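Putative immunoglobulin-blocking virulence protein (Mycoplasma mycoides subsp. capri, PDB 7ADK) probably binds host immunoglobulin and blocks its action as a surface virulence factor, and is held here in complex with a lipoprotein. Local coordinates at residues N552-D557 / S604-L609; L609-V614 / T639-Y644. One frame throughout, in Å; residues are numbered along the deposited sequence.

Overall arrangement
Contacts 1 and 2 are successive pairings within one parallel sheet: 552-557 lies beside 604-609 in contact 1, and 609-614 beside 639-644 in contact 2, with strand 608-610 in the middle and L609 belonging to both. Their centres are about 9 Å apart, and along the chain contact 1 closes before contact 2 opens. Two probable backbone hydrogen bonds tie them directly, L554 O to D610 N at 2.9 Å and T607 O to T639 N at 2.8 Å. Contact 1 is the more buried, and also the nearer to the centre of the chain (about 14 Å against about 23 Å between centres). Both reach the lipoprotein chain, contact 1 at D557 and contact 2 at Y644.

Contact 1: residues N552-D557 / S604-L609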
ATOM      1  N   ASN A 552     -16.844 -12.002  -5.596  1.00 52.90           N
ATOM      2  CA  ASN A 552     -17.494 -11.492  -6.801  1.00 52.90           C
ATOM      3  C   ASN A 552     -16.839 -12.007  -8.101  1.00 52.90           C
ATOM      4  O   ASN A 552     -17.253 -11.607  -9.181  1.00 52.90           O
ATOM      5  CB  ASN A 552     -17.594  -9.957  -6.702  1.00 52.90           C
ATOM      6  CG  ASN A 552     -18.938  -9.433  -7.170  1.00 52.90           C
ATOM      7  OD1 ASN A 552     -19.353  -9.613  -8.301  1.00 52.90           O
ATOM      8  ND2 ASN A 552     -19.684  -8.784  -6.324  1.00 52.90           N
ATOM      9  N   THR A 553     -15.849 -12.903  -8.020  1.00 53.38           N
ATOM     10  CA  THR A 553     -15.102 -13.460  -9.164  1.00 53.38           C
ATOM     11  C   THR A 553     -15.312 -14.961  -9.289  1.00 53.38           C
ATOM     12  O   THR A 553     -15.232 -15.678  -8.300  1.00 53.38           O
ATOM     13  CB  THR A 553     -13.589 -13.184  -9.060  1.00 53.38           C
ATOM     14  OG1 THR A 553     -13.351 -11.812  -9.080  1.00 53.38           O
ATOM     15  CG2 THR A 553     -12.755 -13.749 -10.200  1.00 53.38           C
ATOM     16  N   LEU A 554     -15.488 -15.432 -10.525  1.00 51.28           N
ATOM     17  CA  LEU A 554     -15.315 -16.825 -10.914  1.00 51.28           C
ATOM     18  C   LEU A 554     -13.995 -16.975 -11.682  1.00 51.28           C
ATOM     19  O   LEU A 554     -13.803 -16.312 -12.693  1.00 51.28           O
ATOM     20  CB  LEU A 554     -16.502 -17.274 -11.779  1.00 51.28           C
ATOM     21  CG  LEU A 554     -17.889 -17.122 -11.156  1.00 51.28           C
ATOM     22  CD1 LEU A 554     -18.930 -17.705 -12.095  1.00 51.28           C
ATOM     23  CD2 LEU A 554     -17.967 -17.833  -9.821  1.00 51.28           C
ATOM     24  N   ALA A 555     -13.097 -17.849 -11.227  1.00 59.77           N
ATOM     25  CA  ALA A 555     -11.780 -18.065 -11.827  1.00 59.77           C
ATOM     26  C   ALA A 555     -11.574 -19.531 -12.223  1.00 59.77           C
ATOM     27  O   ALA A 555     -11.394 -20.383 -11.365  1.00 59.77           O
ATOM     28  CB  ALA A 555     -10.697 -17.592 -10.864  1.00 59.77           C
ATOM     29  N   PHE A 556     -11.569 -19.840 -13.516  1.00 65.61           N
ATOM     30  CA  PHE A 556     -11.335 -21.191 -14.027  1.00 65.61           C
ATOM     31  C   PHE A 556      -9.835 -21.518 -14.119  1.00 65.61           C
ATOM     32  O   PHE A 556      -9.015 -20.621 -14.306  1.00 65.61           O
ATOM     33  CB  PHE A 556     -12.086 -21.358 -15.346  1.00 65.61           C
ATOM     34  CG  PHE A 556     -13.589 -21.280 -15.177  1.00 65.61           C
ATOM     35  CD1 PHE A 556     -14.311 -22.442 -14.859  1.00 65.61           C
ATOM     36  CD2 PHE A 556     -14.265 -20.057 -15.306  1.00 65.61           C
ATOM     37  CE1 PHE A 556     -15.704 -22.387 -14.695  1.00 65.61           C
ATOM     38  CE2 PHE A 556     -15.659 -20.002 -15.142  1.00 65.61           C
ATOM     39  CZ  PHE A 556     -16.379 -21.166 -14.840  1.00 65.61           C
ATOM     40  N   ASP A 557      -9.469 -22.788 -13.971  1.00 75.74           N
ATOM     41  CA  ASP A 557      -8.080 -23.254 -13.984  1.00 75.74           C
ATOM     42  C   ASP A 557      -7.733 -23.941 -15.320  1.00 75.74           C
ATOM     43  O   ASP A 557      -8.597 -24.177 -16.163  1.00 75.74           O
ATOM     44  CB  ASP A 557      -7.797 -24.113 -12.733  1.00 75.74           C
ATOM     45  CG  ASP A 557      -6.326 -24.091 -12.273  1.00 75.74           C
ATOM     46  OD1 ASP A 557      -5.456 -23.562 -13.003  1.00 75.74           O
ATOM     47  OD2 ASP A 557      -6.034 -24.582 -11.157  1.00 75.74           O
ATOM     48  N   SER A 604     -28.578 -11.419  -7.062  1.00 58.17           N
ATOM     49  CA  SER A 604     -27.165 -11.162  -7.324  1.00 58.17           C
ATOM     50  C   SER A 604     -26.396 -12.426  -7.723  1.00 58.17           C
ATOM     51  O   SER A 604     -26.841 -13.542  -7.488  1.00 58.17           O
ATOM     52  CB  SER A 604     -26.553 -10.470  -6.117  1.00 58.17           C
ATOM     53  OG  SER A 604     -25.184 -10.230  -6.295  1.00 58.17           O
ATOM     54  N   TYR A 605     -25.250 -12.245  -8.373  1.00 56.33           N
ATOM     55  CA  TYR A 605     -24.342 -13.271  -8.878  1.00 56.33           C
ATOM     56  C   TYR A 605     -22.933 -12.671  -8.952  1.00 56.33           C
ATOM     57  O   TYR A 605     -22.831 -11.458  -9.091  1.00 56.33           O
ATOM     58  CB  TYR A 605     -24.824 -13.744 -10.264  1.00 56.33           C
ATOM     59  CG  TYR A 605     -25.154 -12.656 -11.278  1.00 56.33           C
ATOM     60  CD1 TYR A 605     -26.395 -12.006 -11.208  1.00 56.33           C
ATOM     61  CD2 TYR A 605     -24.227 -12.264 -12.260  1.00 56.33           C
ATOM     62  CE1 TYR A 605     -26.698 -10.949 -12.078  1.00 56.33           C
ATOM     63  CE2 TYR A 605     -24.541 -11.231 -13.155  1.00 56.33           C
ATOM     64  CZ  TYR A 605     -25.776 -10.565 -13.065  1.00 56.33           C
ATOM     65  OH  TYR A 605     -26.095  -9.592 -13.954  1.00 56.33           O
ATOM     66  N   PRO A 606     -21.839 -13.450  -8.922  1.00 51.54           N
ATOM     67  CA  PRO A 606     -20.491 -12.928  -9.112  1.00 51.54           C
ATOM     68  C   PRO A 606     -20.286 -12.401 -10.534  1.00 51.54           C
ATOM     69  O   PRO A 606     -20.266 -13.147 -11.512  1.00 51.54           O
ATOM     70  CB  PRO A 606     -19.535 -14.050  -8.729  1.00 51.54           C
ATOM     71  CG  PRO A 606     -20.371 -15.295  -8.827  1.00 51.54           C
ATOM     72  CD  PRO A 606     -21.797 -14.846  -8.573  1.00 51.54           C
ATOM     73  N   THR A 607     -20.168 -11.081 -10.643  1.00 53.46           N
ATOM     74  CA  THR A 607     -20.102 -10.300 -11.887  1.00 53.46           C
ATOM     75  C   THR A 607     -18.706 -10.233 -12.524  1.00 53.46           C
ATOM     76  O   THR A 607     -18.567  -9.635 -13.586  1.00 53.46           O
ATOM     77  CB  THR A 607     -20.641  -8.877 -11.683  1.00 53.46           C
ATOM     78  OG1 THR A 607     -19.850  -8.144 -10.776  1.00 53.46           O
ATOM     79  CG2 THR A 607     -22.076  -8.846 -11.199  1.00 53.46           C
ATOM     80  N   GLY A 608     -17.681 -10.847 -11.938  1.00 52.11           N
ATOM     81  CA  GLY A 608     -16.349 -10.976 -12.526  1.00 52.11           C
ATOM     82  C   GLY A 608     -16.053 -12.350 -13.124  1.00 52.11           C
ATOM     83  O   GLY A 608     -16.401 -13.368 -12.537  1.00 52.11           O
ATOM     84  N   LEU A 609     -15.345 -12.387 -14.258  1.00 50.70           N
ATOM     85  CA  LEU A 609     -14.714 -13.586 -14.819  1.00 50.70           C
ATOM     86  C   LEU A 609     -13.207 -13.411 -14.950  1.00 50.70           C
ATOM     87  O   LEU A 609     -12.738 -12.479 -15.587  1.00 50.70           O
ATOM     88  CB  LEU A 609     -15.317 -13.950 -16.184  1.00 50.70           C
ATOM     89  CG  LEU A 609     -16.574 -14.825 -16.126  1.00 50.70           C
ATOM     90  CD1 LEU A 609     -17.159 -14.942 -17.521  1.00 50.70           C
ATOM     91  CD2 LEU A 609     -16.269 -16.237 -15.655  1.00 50.70           C
TER
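N552 turns its side-chain carbonyl onto T607, while two residues further on L554 packs against P606; N552, L554 and P606 lose the most surface here. The single atom N552 OD1 accepts twice. T607 N lies 2.9 Å from OD1 and is tilted 18° from the amide plane, whereas T607 OG1, also 2.9 Å from OD1, stands above that plane. The threonine chi1 of 64° sets OG1 between its own backbone N and carbonyl carbon, the same side as the N-H, which lets both donors reach one acceptor. T607 OG1 is also hydrogen-bonded to T639 OG1, just before strand 640-643.

Parallel strand pairing then takes over: G608 N bonds to N552 O (2.9 Å) and L554 N to G608 O (3.0 Å), the latter with a nearly straight N-H...O angle of 175°. On the L554 face, L554 CD2 meets P606 CG at 3.6 Å, with the two side chains oblique to each other. L609 CD2 lies 4.0 Å from L554 CB and also touches the edge of the F556 ring, in its plane, at CE2 (3.8 Å). Helix 567-579 covers this face, V576 touching both L554 and P606.

The chemistry is thus divided: a polar grip on N552 OD1 fixes the entry to the pairing, and an apolar cluster seats the strands on the helix.

Contact 2: residues L609-V614 / T639-Y644; sequences LDFSRV and TELTLY
F611 and L641 meet obliquely on one face of the strand pair, while D610, S612 and T642 gather on the other. The phenyl ring receives L641 CD1 at its edge, near the ring plane, 3.8 Å from F611 CD2. L641 CG is anti to its backbone N (chi1 177°), and from there the CD1 branch reaches both the ring and L609 CB, the latter at 4.2 Å. L643 CD2 comes obliquely to the same ring atom, F611 CD2, at 4.3 Å, and I617 lies against F611 from outside the two segments.

On the opposite face the carboxylate of D610 is occupied within its own segment. Its OD1 takes S612 OG on the syn lone pair at 2.6 Å, and S612 N from well above the carboxylate plane at 3.0 Å, an Asx turn. This fixes the serine hydroxyl beside T642, whose methyl CG2 also lies near D610 OD1; the aspartate and threonine side chains cross at a slant. Y644 continues past the strand end, its CD1 3.5 Å from S612 O, and its hydroxyl makes a weak hydrogen bond to N684 of the lipoprotein chain.

Backbone bonds set the register: L609 N to E640 O, T642 N to L609 O at 2.9 Å, and F611 N to T642 O. F611 to V614 form a type I turn, with V614 N bonded to F611 O. Strands that follow one another in sequence order, all parallel, with leucines on one face, are consistent with a leucine-rich-repeat-like solenoid.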
ATOM      1  N   LEU A 609     -15.345 -12.387 -14.258  1.00 50.70           N
ATOM      2  CA  LEU A 609     -14.714 -13.586 -14.819  1.00 50.70           C
ATOM      3  C   LEU A 609     -13.207 -13.411 -14.950  1.00 50.70           C
ATOM      4  O   LEU A 609     -12.738 -12.479 -15.587  1.00 50.70           O
ATOM      5  CB  LEU A 609     -15.317 -13.950 -16.184  1.00 50.70           C
ATOM      6  CG  LEU A 609     -16.574 -14.825 -16.126  1.00 50.70           C
ATOM      7  CD1 LEU A 609     -17.159 -14.942 -17.521  1.00 50.70           C
ATOM      8  CD2 LEU A 609     -16.269 -16.237 -15.655  1.00 50.70           C
ATOM      9  N   ASP A 610     -12.446 -14.347 -14.401  1.00 59.44           N
ATOM     10  CA  ASP A 610     -10.993 -14.430 -14.541  1.00 59.44           C
ATOM     11  C   ASP A 610     -10.578 -15.683 -15.332  1.00 59.44           C
ATOM     12  O   ASP A 610     -10.856 -16.817 -14.941  1.00 59.44           O
ATOM     13  CB  ASP A 610     -10.352 -14.363 -13.149  1.00 59.44           C
ATOM     14  CG  ASP A 610      -8.838 -14.579 -13.178  1.00 59.44           C
ATOM     15  OD1 ASP A 610      -8.189 -14.138 -14.145  1.00 59.44           O
ATOM     16  OD2 ASP A 610      -8.288 -15.231 -12.267  1.00 59.44           O
ATOM     17  N   PHE A 611      -9.871 -15.474 -16.437  1.00 62.93           N
ATOM     18  CA  PHE A 611      -9.286 -16.512 -17.268  1.00 62.93           C
ATOM     19  C   PHE A 611      -7.752 -16.490 -17.273  1.00 62.93           C
ATOM     20  O   PHE A 611      -7.134 -17.131 -18.108  1.00 62.93           O
ATOM     21  CB  PHE A 611      -9.911 -16.453 -18.664  1.00 62.93           C
ATOM     22  CG  PHE A 611     -11.404 -16.716 -18.702  1.00 62.93           C
ATOM     23  CD1 PHE A 611     -11.903 -17.971 -18.318  1.00 62.93           C
ATOM     24  CD2 PHE A 611     -12.294 -15.739 -19.169  1.00 62.93           C
ATOM     25  CE1 PHE A 611     -13.269 -18.263 -18.431  1.00 62.93           C
ATOM     26  CE2 PHE A 611     -13.664 -16.025 -19.276  1.00 62.93           C
ATOM     27  CZ  PHE A 611     -14.152 -17.289 -18.906  1.00 62.93           C
ATOM     28  N   SER A 612      -7.095 -15.820 -16.327  1.00 66.60           N
ATOM     29  CA  SER A 612      -5.629 -15.736 -16.223  1.00 66.60           C
ATOM     30  C   SER A 612      -4.892 -17.077 -16.134  1.00 66.60           C
ATOM     31  O   SER A 612      -3.754 -17.190 -16.579  1.00 66.60           O
ATOM     32  CB  SER A 612      -5.242 -14.940 -14.985  1.00 66.60           C
ATOM     33  OG  SER A 612      -5.828 -13.668 -15.025  1.00 66.60           O
ATOM     34  N   ARG A 613      -5.509 -18.116 -15.567  1.00 72.81           N
ATOM     35  CA  ARG A 613      -4.897 -19.451 -15.477  1.00 72.81           C
ATOM     36  C   ARG A 613      -5.114 -20.293 -16.734  1.00 72.81           C
ATOM     37  O   ARG A 613      -4.446 -21.305 -16.869  1.00 72.81           O
ATOM     38  CB  ARG A 613      -5.416 -20.201 -14.247  1.00 72.81           C
ATOM     39  CG  ARG A 613      -5.138 -19.514 -12.910  1.00 72.81           C
ATOM     40  CD  ARG A 613      -5.838 -20.278 -11.797  1.00 72.81           C
ATOM     41  NE  ARG A 613      -5.769 -19.590 -10.509  1.00 72.81           N
ATOM     42  CZ  ARG A 613      -6.580 -19.746  -9.485  1.00 72.81           C
ATOM     43  NH1 ARG A 613      -7.582 -20.558  -9.509  1.00 72.81           N
ATOM     44  NH2 ARG A 613      -6.405 -19.075  -8.405  1.00 72.81           N
ATOM     45  N   VAL A 614      -6.014 -19.915 -17.646  1.00 68.70           N
ATOM     46  CA  VAL A 614      -6.455 -20.744 -18.778  1.00 68.70           C
ATOM     47  C   VAL A 614      -6.176 -20.039 -20.098  1.00 68.70           C
ATOM     48  O   VAL A 614      -6.937 -19.206 -20.584  1.00 68.70           O
ATOM     49  CB  VAL A 614      -7.896 -21.244 -18.575  1.00 68.70           C
ATOM     50  CG1 VAL A 614      -8.925 -20.183 -18.203  1.00 68.70           C
ATOM     51  CG2 VAL A 614      -8.422 -22.014 -19.776  1.00 68.70           C
ATOM     52  N   THR A 639     -19.291  -7.465 -15.263  1.00 56.55           N
ATOM     53  CA  THR A 639     -18.713  -6.129 -15.081  1.00 56.55           C
ATOM     54  C   THR A 639     -17.225  -6.100 -15.379  1.00 56.55           C
ATOM     55  O   THR A 639     -16.664  -5.043 -15.639  1.00 56.55           O
ATOM     56  CB  THR A 639     -18.977  -5.567 -13.674  1.00 56.55           C
ATOM     57  OG1 THR A 639     -18.327  -6.299 -12.671  1.00 56.55           O
ATOM     58  CG2 THR A 639     -20.447  -5.483 -13.290  1.00 56.55           C
ATOM     59  N   GLU A 640     -16.564  -7.249 -15.372  1.00 57.09           N
ATOM     60  CA  GLU A 640     -15.117  -7.361 -15.441  1.00 57.09           C
ATOM     61  C   GLU A 640     -14.688  -8.683 -16.078  1.00 57.09           C
ATOM     62  O   GLU A 640     -15.285  -9.726 -15.815  1.00 57.09           O
ATOM     63  CB  GLU A 640     -14.560  -7.199 -14.030  1.00 57.09           C
ATOM     64  CG  GLU A 640     -13.048  -7.060 -13.988  1.00 57.09           C
ATOM     65  CD  GLU A 640     -12.614  -6.441 -12.661  1.00 57.09           C
ATOM     66  OE1 GLU A 640     -11.905  -5.413 -12.659  1.00 57.09           O
ATOM     67  OE2 GLU A 640     -12.997  -6.965 -11.596  1.00 57.09           O
ATOM     68  N   LEU A 641     -13.634  -8.634 -16.892  1.00 55.04           N
ATOM     69  CA  LEU A 641     -13.079  -9.763 -17.624  1.00 55.04           C
ATOM     70  C   LEU A 641     -11.557  -9.716 -17.591  1.00 55.04           C
ATOM     71  O   LEU A 641     -10.960  -8.870 -18.233  1.00 55.04           O
ATOM     72  CB  LEU A 641     -13.608  -9.703 -19.066  1.00 55.04           C
ATOM     73  CG  LEU A 641     -13.057 -10.790 -19.999  1.00 55.04           C
ATOM     74  CD1 LEU A 641     -13.546 -12.174 -19.600  1.00 55.04           C
ATOM     75  CD2 LEU A 641     -13.458 -10.504 -21.435  1.00 55.04           C
ATOM     76  N   THR A 642     -10.920 -10.648 -16.901  1.00 57.44           N
ATOM     77  CA  THR A 642      -9.463 -10.804 -16.938  1.00 57.44           C
ATOM     78  C   THR A 642      -9.086 -11.944 -17.878  1.00 57.44           C
ATOM     79  O   THR A 642      -9.665 -13.021 -17.827  1.00 57.44           O
ATOM     80  CB  THR A 642      -8.851 -10.991 -15.547  1.00 57.44           C
ATOM     81  OG1 THR A 642      -9.310 -10.010 -14.651  1.00 57.44           O
ATOM     82  CG2 THR A 642      -7.335 -10.873 -15.603  1.00 57.44           C
ATOM     83  N   LEU A 643      -8.125 -11.687 -18.756  1.00 59.31           N
ATOM     84  CA  LEU A 643      -7.622 -12.570 -19.785  1.00 59.31           C
ATOM     85  C   LEU A 643      -6.137 -12.838 -19.562  1.00 59.31           C
ATOM     86  O   LEU A 643      -5.377 -11.968 -19.150  1.00 59.31           O
ATOM     87  CB  LEU A 643      -7.870 -11.917 -21.151  1.00 59.31           C
ATOM     88  CG  LEU A 643      -9.342 -11.742 -21.534  1.00 59.31           C
ATOM     89  CD1 LEU A 643      -9.469 -10.944 -22.816  1.00 59.31           C
ATOM     90  CD2 LEU A 643     -10.036 -13.080 -21.705  1.00 59.31           C
ATOM     91  N   TYR A 644      -5.691 -14.031 -19.906  1.00 60.33           N
ATOM     92  CA  TYR A 644      -4.273 -14.295 -20.029  1.00 60.33           C
ATOM     93  C   TYR A 644      -3.655 -13.520 -21.192  1.00 60.33           C
ATOM     94  O   TYR A 644      -4.171 -13.570 -22.311  1.00 60.33           O
ATOM     95  CB  TYR A 644      -4.041 -15.782 -20.173  1.00 60.33           C
ATOM     96  CG  TYR A 644      -2.582 -16.118 -20.301  1.00 60.33           C
ATOM     97  CD1 TYR A 644      -1.757 -16.057 -19.170  1.00 60.33           C
ATOM     98  CD2 TYR A 644      -2.042 -16.448 -21.553  1.00 60.33           C
ATOM     99  CE1 TYR A 644      -0.402 -16.374 -19.282  1.00 60.33           C
ATOM    100  CE2 TYR A 644      -0.689 -16.784 -21.662  1.00 60.33           C
ATOM    101  CZ  TYR A 644       0.126 -16.765 -20.520  1.00 60.33           C
ATOM    102  OH  TYR A 644       1.410 -17.161 -20.591  1.00 60.33           O
TER